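Long-range contact in surface protein VspA (Borrelia turicatae, PDB 1YJG), which probably serves as one of the alternately expressed, antigenically distinct outer-membrane lipoproteins whose switching lets the spirochaete evade the host immune response: residues K2-A7 with T151-A156. Residues are numbered along the deposited sequence; the frame is centred on the assembly and turned at random.
Sequences KNITDA and TAAINA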
ATOM      1  N   LYS A   2     -10.568  -3.498 -28.113  1.00 47.97           N
ATOM      2  CA  LYS A   2      -9.682  -4.323 -27.279  1.00 44.34           C
ATOM      3  C   LYS A   2      -8.371  -3.600 -26.931  1.00 40.39           C
ATOM      4  O   LYS A   2      -7.748  -3.910 -25.921  1.00 39.03           O
ATOM      5  CB  LYS A   2      -9.385  -5.672 -27.955  1.00 44.57           C
ATOM      6  CG  LYS A   2      -8.279  -6.489 -27.271  1.00 46.36           C
ATOM      7  CD  LYS A   2      -8.212  -7.924 -27.769  1.00 46.53           C
ATOM      8  CE  LYS A   2      -6.891  -8.578 -27.391  1.00 46.44           C
ATOM      9  NZ  LYS A   2      -6.958 -10.057 -27.539  1.00 48.37           N
ATOM     10  N   ASN A   3      -7.961  -2.649 -27.771  1.00 36.67           N
ATOM     11  CA  ASN A   3      -6.735  -1.882 -27.563  1.00 33.88           C
ATOM     12  C   ASN A   3      -6.808  -0.975 -26.334  1.00 30.70           C
ATOM     13  O   ASN A   3      -5.841  -0.862 -25.574  1.00 27.97           O
ATOM     14  CB  ASN A   3      -6.404  -1.037 -28.803  1.00 37.17           C
ATOM     15  CG  ASN A   3      -5.219  -1.582 -29.588  1.00 40.74           C
ATOM     16  OD1 ASN A   3      -5.348  -2.561 -30.325  1.00 42.49           O
ATOM     17  ND2 ASN A   3      -4.059  -0.944 -29.439  1.00 41.59           N
ATOM     18  N   ILE A   4      -7.941  -0.298 -26.163  1.00 26.24           N
ATOM     19  CA  ILE A   4      -8.118   0.586 -25.013  1.00 22.45           C
ATOM     20  C   ILE A   4      -8.308  -0.247 -23.749  1.00 17.59           C
ATOM     21  O   ILE A   4      -7.887   0.150 -22.682  1.00 14.44           O
ATOM     22  CB  ILE A   4      -9.290   1.586 -25.218  1.00 25.21           C
ATOM     23  CG1 ILE A   4      -9.387   2.547 -24.035  1.00 26.15           C
ATOM     24  CG2 ILE A   4     -10.628   0.874 -25.425  1.00 26.14           C
ATOM     25  CD1 ILE A   4      -9.896   3.907 -24.420  1.00 29.32           C
ATOM     26  N   THR A   5      -8.922  -1.416 -23.885  1.00 18.37           N
ATOM     27  CA  THR A   5      -9.159  -2.303 -22.756  1.00 17.74           C
ATOM     28  C   THR A   5      -7.840  -2.878 -22.219  1.00 15.46           C
ATOM     29  O   THR A   5      -7.677  -3.009 -21.022  1.00 12.09           O
ATOM     30  CB  THR A   5     -10.136  -3.429 -23.170  1.00 21.01           C
ATOM     31  OG1 THR A   5     -11.438  -2.870 -23.393  1.00 21.32           O
ATOM     32  CG2 THR A   5     -10.365  -4.434 -22.038  1.00 22.57           C
ATOM     33  N   ASP A   6      -6.901  -3.179 -23.113  1.00 14.12           N
ATOM     34  CA  ASP A   6      -5.616  -3.742 -22.741  1.00 14.36           C
ATOM     35  C   ASP A   6      -4.699  -2.689 -22.120  1.00 14.92           C
ATOM     36  O   ASP A   6      -3.923  -2.997 -21.220  1.00 12.93           O
ATOM     37  CB  ASP A   6      -4.947  -4.393 -23.959  1.00 19.30           C
ATOM     38  CG  ASP A   6      -5.629  -5.695 -24.379  1.00 24.45           C
ATOM     39  OD1 ASP A   6      -5.243  -6.268 -25.422  1.00 29.00           O
ATOM     40  OD2 ASP A   6      -6.562  -6.224 -23.734  1.00 25.71           O
ATOM     41  N   ALA A   7      -4.808  -1.453 -22.595  1.00 12.53           N
ATOM     42  CA  ALA A   7      -4.000  -0.363 -22.093  1.00 15.40           C
ATOM     43  C   ALA A   7      -4.463  -0.010 -20.698  1.00 14.93           C
ATOM     44  O   ALA A   7      -3.648   0.187 -19.799  1.00 12.48           O
ATOM     45  CB  ALA A   7      -4.103   0.858 -23.007  1.00 16.62           C
ATOM     46  N   THR A 151      -3.479   7.178 -22.731  1.00 12.36           N
ATOM     47  CA  THR A 151      -3.835   8.402 -23.436  1.00 14.89           C
ATOM     48  C   THR A 151      -3.808   8.215 -24.949  1.00 13.61           C
ATOM     49  O   THR A 151      -4.670   8.746 -25.626  1.00 13.52           O
ATOM     50  CB  THR A 151      -2.947   9.612 -23.018  1.00 14.10           C
ATOM     51  OG1 THR A 151      -1.596   9.413 -23.453  1.00 21.88           O
ATOM     52  CG2 THR A 151      -2.850   9.726 -21.521  1.00  8.22           C
ATOM     53  N   ALA A 152      -2.850   7.444 -25.468  1.00 13.54           N
ATOM     54  CA  ALA A 152      -2.748   7.208 -26.913  1.00 12.20           C
ATOM     55  C   ALA A 152      -3.915   6.370 -27.433  1.00 16.01           C
ATOM     56  O   ALA A 152      -4.367   6.563 -28.562  1.00 15.19           O
ATOM     57  CB  ALA A 152      -1.419   6.540 -27.266  1.00 13.44           C
ATOM     58  N   ALA A 153      -4.394   5.430 -26.624  1.00 16.85           N
ATOM     59  CA  ALA A 153      -5.521   4.590 -27.033  1.00 16.68           C
ATOM     60  C   ALA A 153      -6.799   5.445 -26.994  1.00 17.06           C
ATOM     61  O   ALA A 153      -7.669   5.310 -27.846  1.00 14.46           O
ATOM     62  CB  ALA A 153      -5.641   3.366 -26.150  1.00 14.52           C
ATOM     63  N   ILE A 154      -6.888   6.344 -26.016  1.00 18.79           N
ATOM     64  CA  ILE A 154      -8.053   7.229 -25.893  1.00 22.83           C
ATOM     65  C   ILE A 154      -8.085   8.218 -27.078  1.00 23.11           C
ATOM     66  O   ILE A 154      -9.154   8.633 -27.516  1.00 23.56           O
ATOM     67  CB  ILE A 154      -8.055   7.965 -24.526  1.00 19.69           C
ATOM     68  CG1 ILE A 154      -8.591   7.029 -23.442  1.00 19.94           C
ATOM     69  CG2 ILE A 154      -8.906   9.241 -24.572  1.00 19.15           C
ATOM     70  CD1 ILE A 154      -8.281   7.488 -22.032  1.00 23.13           C
ATOM     71  N   ASN A 155      -6.908   8.569 -27.594  1.00 24.82           N
ATOM     72  CA  ASN A 155      -6.787   9.484 -28.728  1.00 25.40           C
ATOM     73  C   ASN A 155      -7.333   8.853 -30.001  1.00 26.61           C
ATOM     74  O   ASN A 155      -8.009   9.509 -30.790  1.00 27.89           O
ATOM     75  CB  ASN A 155      -5.319   9.863 -28.964  1.00 22.62           C
ATOM     76  CG  ASN A 155      -4.735  10.712 -27.845  1.00 17.98           C
ATOM     77  OD1 ASN A 155      -5.449  11.442 -27.164  1.00 15.39           O
ATOM     78  ND2 ASN A 155      -3.426  10.620 -27.658  1.00 18.18           N
ATOM     79  N   ALA A 156      -7.065   7.563 -30.171  1.00 29.27           N
ATOM     80  CA  ALA A 156      -7.499   6.812 -31.345  1.00 31.34           C
ATOM     81  C   ALA A 156      -8.989   6.445 -31.367  1.00 35.52           C
ATOM     82  O   ALA A 156      -9.380   5.504 -32.064  1.00 36.14           O
ATOM     83  CB  ALA A 156      -6.637   5.554 -31.487  1.00 30.90           C
TER
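Ile4 and Ala153 sit at the same level on the first and last long helices of the chain and illustrate an alanine methyl set directly against the facing helix. Their CA atoms are 5.2 Å apart. The axes of 2-7 and 151-155 approach to 9.0 Å, and they run nearly antiparallel, at 161°.

The side chains meet by apolar packing alone, and no hydrogen bond crosses between the helices. One cluster gathers around the methyl of Ala153: its CB rests on the backbone of the opposite helix, 3.9 Å from Ile4 CA, and also lies 4.2 Å from Ile4 CB. One turn further along, the methyl of Ala7 meets it tip to tip, CB of Ala7 to CB of Ala153 at 4.3 Å. The carbonyl O of Asn3 borders the same methyl more loosely, while that oxygen accepts the helix bond from Ala7 N.

A second cluster joins the two isoleucines. Ile4 has CG1 anti to its backbone N (chi1 -176°), which carries the longer branch across to the second helix, where CD1 reaches CG1 of Ile154 at 3.5 Å. CD1 also comes within 4.1 Å of Ile154 CA, so the tip of Ile4 lies against the base of its partner. Ile154 of the same chain also packs on Val8 of the second subunit, and Ile4 on Ile154 of that subunit, so this apolar edge continues into the dimer interface.

The pairing lies at one end of an antiparallel helical bundle, the fold of this Vsp core, where the chain's two termini run side by side.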